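Local coordinates for chitooligosaccharide oxidase (Gibberella zeae, PDB 6Y0R), which oxidises the C1 hydroxyl of chitooligosaccharides to lactones with covalently bound FAD, passing the electrons to molecular oxygen and releasing hydrogen peroxide, at residues K35-A40 with V70-A75; S29-A34 with S74-C79; G250-Q255 with A352-F357; L240-N245 with N274-D279. All coordinates share one frame; numbering follows the deposited sequence.

Contact 1 (K35-A40 with V70-A75); sequences KVPTDA and VAQVSA
V36 and Q72 bring their CA atoms to 5.4 Å where the chain, leaving helix 26-33 through a Schellman motif that gives K35 a positive phi of 62°, passes the first turns of helix 70-83. No direct hydrogen bond spans the gap, so apolar packing and a water share the work. V36 CG2 meets A75 CB at 3.5 Å and lies 3.6 Å from the carbonyl O of Q72. The branch is placed there by chi1, which sets CG1 anti to the backbone N (178°) and leaves CG2 beside it. Beyond V36, the extended side chain of Q72 crosses the P37 ring at about a right angle, with P37 CD 3.5 Å from Q72 CD. The Q72 amide serves two directions: OE1 accepts from T68 N, just ahead of the helix, while NE2 donates to a water 3.0 Å away that in turn donates to K35 O. A carbonyl just past the helix end is thereby linked to helix 70-83 through a water. Within this PCMH-type FAD-binding domain, V36 also packs on A65 of strand 63-65, P37 bonds to V66 through the backbone, and on its far flank helix 70-83 rests V73 against V218 and V220 of strand 218-228.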
loop_
_atom_site.group_PDB
_atom_site.type_symbol
_atom_site.label_atom_id
_atom_site.label_comp_id
_atom_site.label_asym_id
_atom_site.label_seq_id
_atom_site.Cartn_x
_atom_site.Cartn_y
_atom_site.Cartn_z
ATOM N N LYS A 35 6.596 -20.172 -25.455
ATOM C CA LYS A 35 7.539 -20.727 -24.447
ATOM C C LYS A 35 7.447 -19.849 -23.196
ATOM O O LYS A 35 8.501 -19.539 -22.579
ATOM C CB LYS A 35 8.973 -20.779 -24.980
ATOM C CG LYS A 35 9.142 -21.530 -26.298
ATOM C CD LYS A 35 10.577 -21.580 -26.809
ATOM C CE LYS A 35 10.788 -22.672 -27.846
ATOM N NZ LYS A 35 12.217 -22.844 -28.208
ATOM N N VAL A 36 6.228 -19.415 -22.878
ATOM C CA VAL A 36 5.967 -18.728 -21.588
ATOM C C VAL A 36 5.566 -19.791 -20.576
ATOM O O VAL A 36 4.579 -20.513 -20.757
ATOM C CB VAL A 36 4.908 -17.620 -21.742
ATOM C CG1 VAL A 36 4.634 -16.985 -20.386
ATOM C CG2 VAL A 36 5.340 -16.561 -22.734
ATOM N N PRO A 37 6.285 -19.940 -19.430
ATOM C CA PRO A 37 5.844 -20.895 -18.424
ATOM C C PRO A 37 4.434 -20.532 -17.952
ATOM O O PRO A 37 4.154 -19.341 -17.787
ATOM C CB PRO A 37 6.855 -20.764 -17.264
ATOM C CG PRO A 37 8.002 -19.982 -17.840
ATOM C CD PRO A 37 7.478 -19.190 -19.027
ATOM N N THR A 38 3.577 -21.515 -17.766
ATOM C CA THR A 38 2.203 -21.314 -17.259
ATOM C C THR A 38 1.847 -22.402 -16.247
ATOM O O THR A 38 2.547 -23.453 -16.233
ATOM C CB THR A 38 1.185 -21.246 -18.412
ATOM O OG1 THR A 38 1.020 -22.563 -18.933
ATOM C CG2 THR A 38 1.591 -20.290 -19.512
ATOM N N ASP A 39 0.797 -22.155 -15.472
ATOM C CA ASP A 39 0.252 -23.121 -14.493
ATOM C C ASP A 39 -0.967 -23.787 -15.134
ATOM O O ASP A 39 -1.768 -23.097 -15.723
ATOM C CB ASP A 39 -0.176 -22.447 -13.188
ATOM C CG ASP A 39 0.940 -21.826 -12.365
ATOM O OD1 ASP A 39 2.059 -22.272 -12.460
ATOM O OD2 ASP A 39 0.647 -20.906 -11.640
ATOM N N ALA A 40 -1.052 -25.105 -15.047
ATOM C CA ALA A 40 -2.201 -25.828 -15.618
ATOM C C ALA A 40 -3.407 -25.592 -14.723
ATOM O O ALA A 40 -3.267 -25.695 -13.522
ATOM C CB ALA A 40 -1.884 -27.299 -15.731
ATOM N N VAL A 70 12.160 -10.936 -18.513
ATOM C CA VAL A 70 11.422 -9.820 -19.162
ATOM C C VAL A 70 10.917 -10.297 -20.536
ATOM O O VAL A 70 9.742 -10.015 -20.880
ATOM C CB VAL A 70 12.273 -8.543 -19.196
ATOM C CG1 VAL A 70 11.646 -7.434 -20.029
ATOM C CG2 VAL A 70 12.538 -8.049 -17.781
ATOM N N ALA A 71 11.715 -11.065 -21.290
ATOM C CA ALA A 71 11.282 -11.594 -22.609
ATOM C C ALA A 71 10.002 -12.421 -22.457
ATOM O O ALA A 71 9.115 -12.302 -23.340
ATOM C CB ALA A 71 12.394 -12.425 -23.249
ATOM N N GLN A 72 9.858 -13.216 -21.386
ATOM C CA GLN A 72 8.639 -14.018 -21.130
ATOM C C GLN A 72 7.451 -13.104 -20.752
ATOM O O GLN A 72 6.316 -13.455 -21.107
ATOM C CB GLN A 72 8.907 -15.062 -20.070
ATOM C CG GLN A 72 9.765 -16.214 -20.594
ATOM C CD GLN A 72 10.279 -17.079 -19.480
ATOM O OE1 GLN A 72 9.976 -16.862 -18.312
ATOM N NE2 GLN A 72 11.041 -18.107 -19.845
ATOM N N VAL A 73 7.705 -12.014 -20.034
ATOM C CA VAL A 73 6.630 -11.008 -19.719
ATOM C C VAL A 73 6.147 -10.397 -21.051
ATOM O O VAL A 73 4.897 -10.353 -21.259
ATOM C CB VAL A 73 7.094 -9.933 -18.721
ATOM C CG1 VAL A 73 5.981 -8.917 -18.434
ATOM C CG2 VAL A 73 7.567 -10.531 -17.405
ATOM N N SER A 74 7.069 -9.959 -21.924
ATOM C CA SER A 74 6.711 -9.386 -23.244
ATOM C C SER A 74 5.842 -10.386 -23.999
ATOM O O SER A 74 4.789 -9.970 -24.502
ATOM C CB SER A 74 7.898 -9.004 -24.081
ATOM O OG SER A 74 8.473 -7.826 -23.601
ATOM N N ALA A 75 6.276 -11.641 -24.129
ATOM C CA ALA A 75 5.519 -12.674 -24.882
ATOM C C ALA A 75 4.135 -12.870 -24.254
ATOM O O ALA A 75 3.127 -13.003 -24.979
ATOM C CB ALA A 75 6.287 -13.976 -24.940
HETATM O O HOH W 1 10.892 -18.846 -22.783
#

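Contact 2 (S29-A34 with S74-C79)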
loop_
_atom_site.group_PDB
_atom_site.type_symbol
_atom_site.label_atom_id
_atom_site.label_comp_id
_atom_site.label_asym_id
_atom_site.label_seq_id
_atom_site.Cartn_x
_atom_site.Cartn_y
_atom_site.Cartn_z
ATOM N N SER A 29 -2.724 -21.759 -25.358
ATOM C CA SER A 29 -1.914 -22.349 -26.456
ATOM C C SER A 29 -0.946 -21.293 -26.998
ATOM O O SER A 29 0.191 -21.671 -27.277
ATOM C CB SER A 29 -2.759 -22.991 -27.532
ATOM O OG SER A 29 -3.970 -22.284 -27.707
ATOM N N CYS A 30 -1.340 -20.010 -27.042
ATOM C CA CYS A 30 -0.460 -18.875 -27.437
ATOM C C CYS A 30 0.735 -18.843 -26.483
ATOM O O CYS A 30 1.862 -18.742 -26.956
ATOM C CB CYS A 30 -1.174 -17.519 -27.440
ATOM S SG CYS A 30 -0.123 -16.141 -27.986
ATOM N N LEU A 31 0.478 -18.916 -25.176
ATOM C CA LEU A 31 1.537 -18.821 -24.136
ATOM C C LEU A 31 2.513 -20.002 -24.280
ATOM O O LEU A 31 3.732 -19.759 -24.340
ATOM C CB LEU A 31 0.874 -18.791 -22.751
ATOM C CG LEU A 31 0.138 -17.490 -22.407
ATOM C CD1 LEU A 31 -0.629 -17.647 -21.115
ATOM C CD2 LEU A 31 1.083 -16.299 -22.345
ATOM N N THR A 32 1.999 -21.220 -24.334
ATOM C CA THR A 32 2.821 -22.458 -24.476
ATOM C C THR A 32 3.690 -22.327 -25.745
ATOM O O THR A 32 4.950 -22.470 -25.659
ATOM C CB THR A 32 1.907 -23.687 -24.426
ATOM O OG1 THR A 32 0.917 -23.530 -25.434
ATOM C CG2 THR A 32 1.217 -23.868 -23.097
ATOM N N GLN A 33 3.083 -21.949 -26.869
ATOM C CA GLN A 33 3.801 -21.812 -28.162
ATOM C C GLN A 33 4.844 -20.690 -28.072
ATOM O O GLN A 33 5.874 -20.784 -28.757
ATOM C CB GLN A 33 2.803 -21.639 -29.306
ATOM C CG GLN A 33 1.970 -22.897 -29.544
ATOM C CD GLN A 33 1.243 -22.916 -30.872
ATOM O OE1 GLN A 33 1.822 -22.647 -31.926
ATOM N NE2 GLN A 33 -0.040 -23.252 -30.832
ATOM N N ALA A 34 4.636 -19.671 -27.234
ATOM C CA ALA A 34 5.618 -18.575 -27.051
ATOM C C ALA A 34 6.669 -18.950 -25.997
ATOM O O ALA A 34 7.530 -18.076 -25.723
ATOM C CB ALA A 34 4.898 -17.305 -26.671
ATOM N N SER A 74 7.069 -9.959 -21.924
ATOM C CA SER A 74 6.711 -9.386 -23.244
ATOM C C SER A 74 5.842 -10.386 -23.999
ATOM O O SER A 74 4.789 -9.970 -24.502
ATOM C CB SER A 74 7.898 -9.004 -24.081
ATOM O OG SER A 74 8.473 -7.826 -23.601
ATOM N N ALA A 75 6.276 -11.641 -24.129
ATOM C CA ALA A 75 5.519 -12.674 -24.882
ATOM C C ALA A 75 4.135 -12.870 -24.254
ATOM O O ALA A 75 3.127 -13.003 -24.979
ATOM C CB ALA A 75 6.287 -13.976 -24.940
ATOM N N ALA A 76 4.057 -12.868 -22.927
ATOM C CA ALA A 76 2.778 -13.107 -22.244
ATOM C C ALA A 76 1.827 -11.944 -22.552
ATOM O O ALA A 76 0.651 -12.220 -22.857
ATOM C CB ALA A 76 2.971 -13.298 -20.761
ATOM N N VAL A 77 2.309 -10.718 -22.461
ATOM C CA VAL A 77 1.481 -9.521 -22.764
ATOM C C VAL A 77 1.044 -9.614 -24.232
ATOM O O VAL A 77 -0.142 -9.421 -24.502
ATOM C CB VAL A 77 2.213 -8.219 -22.446
ATOM C CG1 VAL A 77 1.469 -7.000 -22.957
ATOM C CG2 VAL A 77 2.459 -8.104 -20.939
ATOM N N GLU A 78 1.952 -9.976 -25.135
ATOM C CA GLU A 78 1.599 -10.019 -26.588
ATOM C C GLU A 78 0.462 -11.012 -26.785
ATOM O O GLU A 78 -0.489 -10.711 -27.569
ATOM C CB GLU A 78 2.811 -10.371 -27.457
ATOM C CG GLU A 78 3.716 -9.183 -27.677
ATOM C CD GLU A 78 5.171 -9.469 -28.020
ATOM O OE1 GLU A 78 5.550 -10.656 -28.187
ATOM O OE2 GLU A 78 5.921 -8.502 -28.064
ATOM N N CYS A 79 0.532 -12.151 -26.108
ATOM C CA CYS A 79 -0.502 -13.214 -26.152
ATOM C C CYS A 79 -1.850 -12.689 -25.657
ATOM O O CYS A 79 -2.877 -12.969 -26.299
ATOM C CB CYS A 79 -0.106 -14.444 -25.354
ATOM S SG CYS A 79 1.063 -15.499 -26.245
#
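C30 and C79 join two nearly antiparallel helices, 26-33 and 70-83, as a helix pair linked by a disulfide on the PCMH-type FAD-binding domain; such bridges are common in secreted proteins. The short segments run at 152° to each other, with axes 9.3 Å apart. The covalent link comes first: C30 SG lies 2.2 Å from C79 SG, with a left-handed chi3 of -81°. The two cysteines reach it differently, C30 with SG anti to its backbone N and C79 with SG anti to its carbonyl carbon.

Apolar packing continues beside the bridge. L31 turns CD2 toward the other helix, where it rests 3.6 Å from A76 CA and 3.7 Å from C79 CB. Just past the end of helix 26-33, A34 CB meets A75 CB at 4.0 Å, a methyl-to-methyl contact. Below the pair lies the four-stranded mixed sheet: L31 touches A63 and L108, and A76 touches A65 and I110.

No hydrogen bond crosses between the two segments. Within 29-34, the carbonyl O of S29 accepts from Q33 N and also from T32 OG1, 2.7 Å away; both donors approach from the same face of the carbonyl plane, and the hydroxyl O stands 35° out of that plane.

Contact 3 (G250-Q255 with A352-F357)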
loop_
_atom_site.group_PDB
_atom_site.type_symbol
_atom_site.label_atom_id
_atom_site.label_comp_id
_atom_site.label_asym_id
_atom_site.label_seq_id
_atom_site.Cartn_x
_atom_site.Cartn_y
_atom_site.Cartn_z
ATOM N N GLY A 250 -7.745 13.929 23.206
ATOM C CA GLY A 250 -6.518 13.139 23.008
ATOM C C GLY A 250 -6.212 12.984 21.514
ATOM O O GLY A 250 -5.065 13.236 21.081
ATOM N N LEU A 251 -7.200 12.627 20.692
ATOM C CA LEU A 251 -6.970 12.491 19.217
ATOM C C LEU A 251 -6.631 13.839 18.593
ATOM O O LEU A 251 -5.701 13.933 17.767
ATOM C CB LEU A 251 -8.222 11.910 18.552
ATOM C CG LEU A 251 -8.584 10.492 18.960
ATOM C CD1 LEU A 251 -9.995 10.140 18.501
ATOM C CD2 LEU A 251 -7.577 9.501 18.431
ATOM N N TYR A 252 -7.313 14.892 19.041
ATOM C CA TYR A 252 -7.045 16.238 18.514
ATOM C C TYR A 252 -5.625 16.657 18.887
ATOM O O TYR A 252 -4.900 17.172 18.058
ATOM C CB TYR A 252 -8.077 17.235 19.029
ATOM C CG TYR A 252 -7.906 18.616 18.442
ATOM C CD1 TYR A 252 -8.381 18.908 17.180
ATOM C CD2 TYR A 252 -7.288 19.631 19.149
ATOM C CE1 TYR A 252 -8.239 20.174 16.641
ATOM C CE2 TYR A 252 -7.100 20.888 18.612
ATOM C CZ TYR A 252 -7.625 21.175 17.370
ATOM O OH TYR A 252 -7.463 22.416 16.824
ATOM N N ASP A 253 -5.204 16.392 20.120
ATOM C CA ASP A 253 -3.852 16.765 20.587
ATOM C C ASP A 253 -2.805 15.953 19.837
ATOM O O ASP A 253 -1.773 16.508 19.447
ATOM C CB ASP A 253 -3.684 16.541 22.073
ATOM C CG ASP A 253 -4.452 17.539 22.926
ATOM O OD1 ASP A 253 -4.834 18.627 22.389
ATOM O OD2 ASP A 253 -4.670 17.198 24.107
ATOM N N PHE A 254 -3.108 14.688 19.559
ATOM C CA PHE A 254 -2.226 13.838 18.730
ATOM C C PHE A 254 -2.043 14.483 17.358
ATOM O O PHE A 254 -0.928 14.644 16.846
ATOM C CB PHE A 254 -2.852 12.444 18.627
ATOM C CG PHE A 254 -2.072 11.409 17.851
ATOM C CD1 PHE A 254 -0.919 10.844 18.356
ATOM C CD2 PHE A 254 -2.521 10.993 16.617
ATOM C CE1 PHE A 254 -0.231 9.882 17.631
ATOM C CE2 PHE A 254 -1.838 10.020 15.894
ATOM C CZ PHE A 254 -0.675 9.480 16.395
ATOM N N GLN A 255 -3.158 14.789 16.688
ATOM C CA GLN A 255 -3.116 15.446 15.371
ATOM C C GLN A 255 -2.298 16.755 15.419
ATOM O O GLN A 255 -1.480 16.982 14.518
ATOM C CB GLN A 255 -4.544 15.705 14.923
ATOM C CG GLN A 255 -4.615 16.673 13.764
ATOM C CD GLN A 255 -6.030 17.069 13.431
ATOM O OE1 GLN A 255 -6.571 18.069 13.939
ATOM N NE2 GLN A 255 -6.669 16.248 12.647
ATOM N N ALA A 352 -14.736 18.845 17.104
ATOM C CA ALA A 352 -16.135 18.390 16.920
ATOM C C ALA A 352 -16.172 17.143 16.026
ATOM O O ALA A 352 -16.929 16.214 16.306
ATOM C CB ALA A 352 -16.945 19.530 16.346
ATOM N N GLU A 353 -15.382 17.100 14.944
ATOM C CA GLU A 353 -15.282 15.895 14.082
ATOM C C GLU A 353 -14.704 14.725 14.884
ATOM O O GLU A 353 -15.205 13.615 14.782
ATOM C CB GLU A 353 -14.450 16.223 12.848
ATOM C CG GLU A 353 -15.234 17.080 11.867
ATOM C CD GLU A 353 -14.479 17.882 10.820
ATOM O OE1 GLU A 353 -13.246 18.111 10.951
ATOM O OE2 GLU A 353 -15.171 18.345 9.868
ATOM N N PHE A 354 -13.691 14.956 15.727
ATOM C CA PHE A 354 -13.176 13.842 16.546
ATOM C C PHE A 354 -14.268 13.382 17.519
ATOM O O PHE A 354 -14.368 12.185 17.792
ATOM C CB PHE A 354 -11.885 14.214 17.268
ATOM C CG PHE A 354 -10.658 14.178 16.396
ATOM C CD1 PHE A 354 -10.266 12.981 15.807
ATOM C CD2 PHE A 354 -9.899 15.318 16.142
ATOM C CE1 PHE A 354 -9.121 12.923 15.028
ATOM C CE2 PHE A 354 -8.747 15.247 15.361
ATOM C CZ PHE A 354 -8.356 14.053 14.811
ATOM N N LYS A 355 -15.072 14.304 18.067
ATOM C CA LYS A 355 -16.200 13.909 18.957
ATOM C C LYS A 355 -17.202 13.004 18.229
ATOM O O LYS A 355 -17.579 11.990 18.812
ATOM C CB LYS A 355 -16.920 15.133 19.534
ATOM C CG LYS A 355 -16.172 15.783 20.675
ATOM C CD LYS A 355 -16.953 16.928 21.334
ATOM C CE LYS A 355 -16.093 17.631 22.365
ATOM N NZ LYS A 355 -16.610 18.976 22.718
ATOM N N SER A 356 -17.544 13.292 16.967
ATOM C CA SER A 356 -18.472 12.449 16.164
ATOM C C SER A 356 -17.887 11.057 16.015
ATOM O O SER A 356 -18.571 10.060 16.201
ATOM C CB SER A 356 -18.746 13.020 14.804
ATOM O OG SER A 356 -19.282 14.319 14.944
ATOM N N PHE A 357 -16.605 11.003 15.638
ATOM C CA PHE A 357 -15.858 9.743 15.478
ATOM C C PHE A 357 -15.872 8.934 16.774
ATOM O O PHE A 357 -16.205 7.748 16.787
ATOM C CB PHE A 357 -14.453 10.100 14.994
ATOM C CG PHE A 357 -13.509 8.946 14.916
ATOM C CD1 PHE A 357 -13.751 7.886 14.076
ATOM C CD2 PHE A 357 -12.319 8.964 15.624
ATOM C CE1 PHE A 357 -12.863 6.823 14.004
ATOM C CE2 PHE A 357 -11.431 7.908 15.544
ATOM C CZ PHE A 357 -11.714 6.832 14.739
#
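L251 lays its CB over one face of the F354 ring, 3.9 Å from the ring centroid and 25° off the normal, a CH-pi contact displaced toward the rim. It illustrates how helices are fitted together on a beta-sheet: 247-260 and 351-367 pack side by side against the seven-stranded antiparallel sheet of the second domain, an alpha/beta layering known from related flavin-dependent oligosaccharide oxidases. Their short segments run at 130°, with axes 9.6 Å apart.

In F354, chi1 (-78°) puts CG anti to the carbonyl carbon; the ring beyond it inserts among L251, Y252 and Q255. The backbone N of Y252 lies above the same face as L251 CB, again near the rim, and F354 CE2 comes within 3.7 Å of Y252 CA. The two aromatic side chains cross at about a right angle, Y252 CB touching F354 CD2 at 3.9 Å. Q255 closes the edge of the ring, its CD in the ring plane and 3.8 Å from F354 CE2.

Toward the sheet, F354 touches M376 of strand 371-378 and L251 touches M269 of strand 265-272. F357, which rests on L374, takes a smaller share, meeting L251 through its edge: L251 CD1 lies in the plane of the ring, 3.9 Å from F357 CD2.

Contact 4 (L240-N245 with N274-D279)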
loop_
_atom_site.group_PDB
_atom_site.type_symbol
_atom_site.label_atom_id
_atom_site.label_comp_id
_atom_site.label_asym_id
_atom_site.label_seq_id
_atom_site.Cartn_x
_atom_site.Cartn_y
_atom_site.Cartn_z
ATOM N N LEU A 240 -2.798 3.813 26.356
ATOM C CA LEU A 240 -3.769 4.852 26.740
ATOM C C LEU A 240 -4.962 4.192 27.422
ATOM O O LEU A 240 -5.281 3.054 27.087
ATOM C CB LEU A 240 -4.221 5.660 25.521
ATOM C CG LEU A 240 -3.151 6.518 24.842
ATOM C CD1 LEU A 240 -3.696 7.145 23.569
ATOM C CD2 LEU A 240 -2.633 7.586 25.793
ATOM N N ASN A 241 -5.611 4.949 28.308
ATOM C CA ASN A 241 -6.853 4.534 28.988
ATOM C C ASN A 241 -7.865 5.648 28.747
ATOM O O ASN A 241 -8.160 6.429 29.668
ATOM C CB ASN A 241 -6.541 4.241 30.455
ATOM C CG ASN A 241 -7.738 3.723 31.216
ATOM O OD1 ASN A 241 -8.624 3.088 30.653
ATOM N ND2 ASN A 241 -7.776 4.030 32.505
ATOM N N TRP A 242 -8.365 5.721 27.529
ATOM C CA TRP A 242 -9.306 6.757 27.083
ATOM C C TRP A 242 -10.727 6.225 27.100
ATOM O O TRP A 242 -10.928 5.011 26.950
ATOM C CB TRP A 242 -8.904 7.265 25.693
ATOM C CG TRP A 242 -7.677 8.126 25.697
ATOM C CD1 TRP A 242 -6.990 8.631 26.765
ATOM C CD2 TRP A 242 -7.040 8.660 24.526
ATOM N NE1 TRP A 242 -5.914 9.378 26.343
ATOM C CE2 TRP A 242 -5.937 9.442 24.964
ATOM C CE3 TRP A 242 -7.289 8.559 23.156
ATOM C CZ2 TRP A 242 -5.087 10.086 24.070
ATOM C CZ3 TRP A 242 -6.444 9.206 22.275
ATOM C CH2 TRP A 242 -5.375 9.977 22.725
ATOM N N ASP A 243 -11.662 7.140 27.217
ATOM C CA ASP A 243 -13.099 6.864 27.046
ATOM C C ASP A 243 -13.702 8.013 26.249
ATOM O O ASP A 243 -12.975 8.898 25.714
ATOM C CB ASP A 243 -13.776 6.629 28.398
ATOM C CG ASP A 243 -13.668 7.780 29.376
ATOM O OD1 ASP A 243 -13.342 8.901 28.945
ATOM O OD2 ASP A 243 -13.912 7.542 30.586
ATOM N N GLN A 244 -15.027 8.059 26.191
ATOM C CA GLN A 244 -15.734 9.054 25.364
ATOM C C GLN A 244 -15.392 10.471 25.851
ATOM O O GLN A 244 -15.334 11.373 25.008
ATOM C CB GLN A 244 -17.207 8.619 25.340
ATOM C CG GLN A 244 -18.072 9.406 24.382
ATOM C CD GLN A 244 -19.377 8.692 24.116
ATOM O OE1 GLN A 244 -19.770 7.775 24.831
ATOM N NE2 GLN A 244 -20.044 9.104 23.055
ATOM N N ASN A 245 -15.061 10.683 27.135
ATOM C CA ASN A 245 -14.739 12.038 27.660
ATOM C C ASN A 245 -13.319 12.499 27.312
ATOM O O ASN A 245 -13.108 13.720 27.286
ATOM C CB ASN A 245 -14.861 12.128 29.183
ATOM C CG ASN A 245 -16.288 11.966 29.654
ATOM O OD1 ASN A 245 -17.190 12.641 29.169
ATOM N ND2 ASN A 245 -16.502 11.051 30.580
ATOM N N ASN A 274 -10.676 -2.705 22.333
ATOM C CA ASN A 274 -9.709 -2.787 23.458
ATOM C C ASN A 274 -9.213 -1.380 23.844
ATOM O O ASN A 274 -8.508 -1.285 24.869
ATOM C CB ASN A 274 -8.501 -3.674 23.137
ATOM C CG ASN A 274 -8.856 -5.130 22.898
ATOM O OD1 ASN A 274 -8.408 -5.743 21.927
ATOM N ND2 ASN A 274 -9.687 -5.683 23.760
ATOM N N GLY A 275 -9.555 -0.334 23.092
ATOM C CA GLY A 275 -9.153 1.051 23.400
ATOM C C GLY A 275 -8.143 1.605 22.407
ATOM O O GLY A 275 -8.163 1.234 21.214
ATOM N N TYR A 276 -7.298 2.511 22.864
ATOM C CA TYR A 276 -6.482 3.417 22.016
ATOM C C TYR A 276 -5.000 3.188 22.337
ATOM O O TYR A 276 -4.681 3.007 23.533
ATOM C CB TYR A 276 -6.864 4.875 22.284
ATOM C CG TYR A 276 -8.286 5.257 21.940
ATOM C CD1 TYR A 276 -9.347 4.910 22.772
ATOM C CD2 TYR A 276 -8.576 6.005 20.811
ATOM C CE1 TYR A 276 -10.647 5.289 22.473
ATOM C CE2 TYR A 276 -9.884 6.358 20.481
ATOM C CZ TYR A 276 -10.920 6.017 21.333
ATOM O OH TYR A 276 -12.218 6.373 21.052
ATOM N N SER A 277 -4.085 3.256 21.360
ATOM C CA SER A 277 -2.640 3.109 21.618
ATOM C C SER A 277 -1.875 3.826 20.522
ATOM O O SER A 277 -2.302 3.744 19.373
ATOM C CB SER A 277 -2.230 1.654 21.684
ATOM O OG SER A 277 -0.859 1.561 22.039
ATOM N N VAL A 278 -0.782 4.485 20.877
ATOM C CA VAL A 278 0.123 5.124 19.903
ATOM C C VAL A 278 1.257 4.154 19.585
ATOM O O VAL A 278 1.777 3.492 20.511
ATOM C CB VAL A 278 0.648 6.463 20.426
ATOM C CG1 VAL A 278 1.708 7.004 19.502
ATOM C CG2 VAL A 278 -0.469 7.457 20.640
ATOM N N ASP A 279 1.628 4.023 18.309
ATOM C CA ASP A 279 2.896 3.325 17.968
ATOM C C ASP A 279 3.605 4.108 16.880
ATOM O O ASP A 279 2.964 4.774 16.065
ATOM C CB ASP A 279 2.725 1.865 17.592
ATOM C CG ASP A 279 2.118 1.701 16.257
ATOM O OD1 ASP A 279 0.864 1.740 16.209
ATOM O OD2 ASP A 279 2.923 1.510 15.275
HETATM O O HOH W 2 -7.680 3.388 25.621
#
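W242 sets its CE3 over one face of the Y276 ring, 3.7 Å from Y276 CG. The two planes are inclined at 50° and the centroid of the indole six-membered ring stands 5.4 Å from that of the phenol, an oblique aromatic pair in which CE3 of the indole does most of the touching. The CB of W242 adds to it, 3.8 Å from Y276 CD1. Beside the rings, L240 CB lies against the carbonyl O of Y276 at 3.3 Å, and L240 CD1 meets Y276 CB at 4.1 Å. The same L240 CD1, placed by chi2 (174°), lies over one face of the indole, toward its rim.

Direct backbone pairing is slight: L240 N gives the Y276 carbonyl only a weak bond of 3.5 Å. A water takes over next to it, accepting from Y276 N at 2.9 Å and from W242 N, and donating weakly to L240 O. This is the frayed end of a ladder in the seven-stranded antiparallel sheet, for strands 233-239 and 275-283 still pair through the backbones of I238 and V278, whereas 240-245 peels away toward helix 247-260.

The next shell packs on the aromatic groups: A247 touches both rings, V358 and V361 of helix 351-367 press on Y276, and F300 meets W242 edge-to-face. On strand 275-283, S277 turns away from the loop and its OG is hydrogen-bonded to I238 O.

From the N terminus, contact 2 opens at 29-34 and contact 1 immediately after it at 35-40. Both close on helix 70-83, contact 1 first, so its loop nests inside that of contact 2; they share S74 and A75, and V36 N probably bonds to L31 O. Together they fasten the N-terminal helix and the chain after it to the FAD-binding domain. Much later, contact 4 opens at 240-245 and contact 3 at 250-255; contact 4 closes at 274-279 and contact 3 only at 352-357, so these loops cross. W242 CH2 packs on G250, joining strand, loop and helices. The two pairs lie on opposite sides of the chain's centre, with contact centres over 50 Å apart.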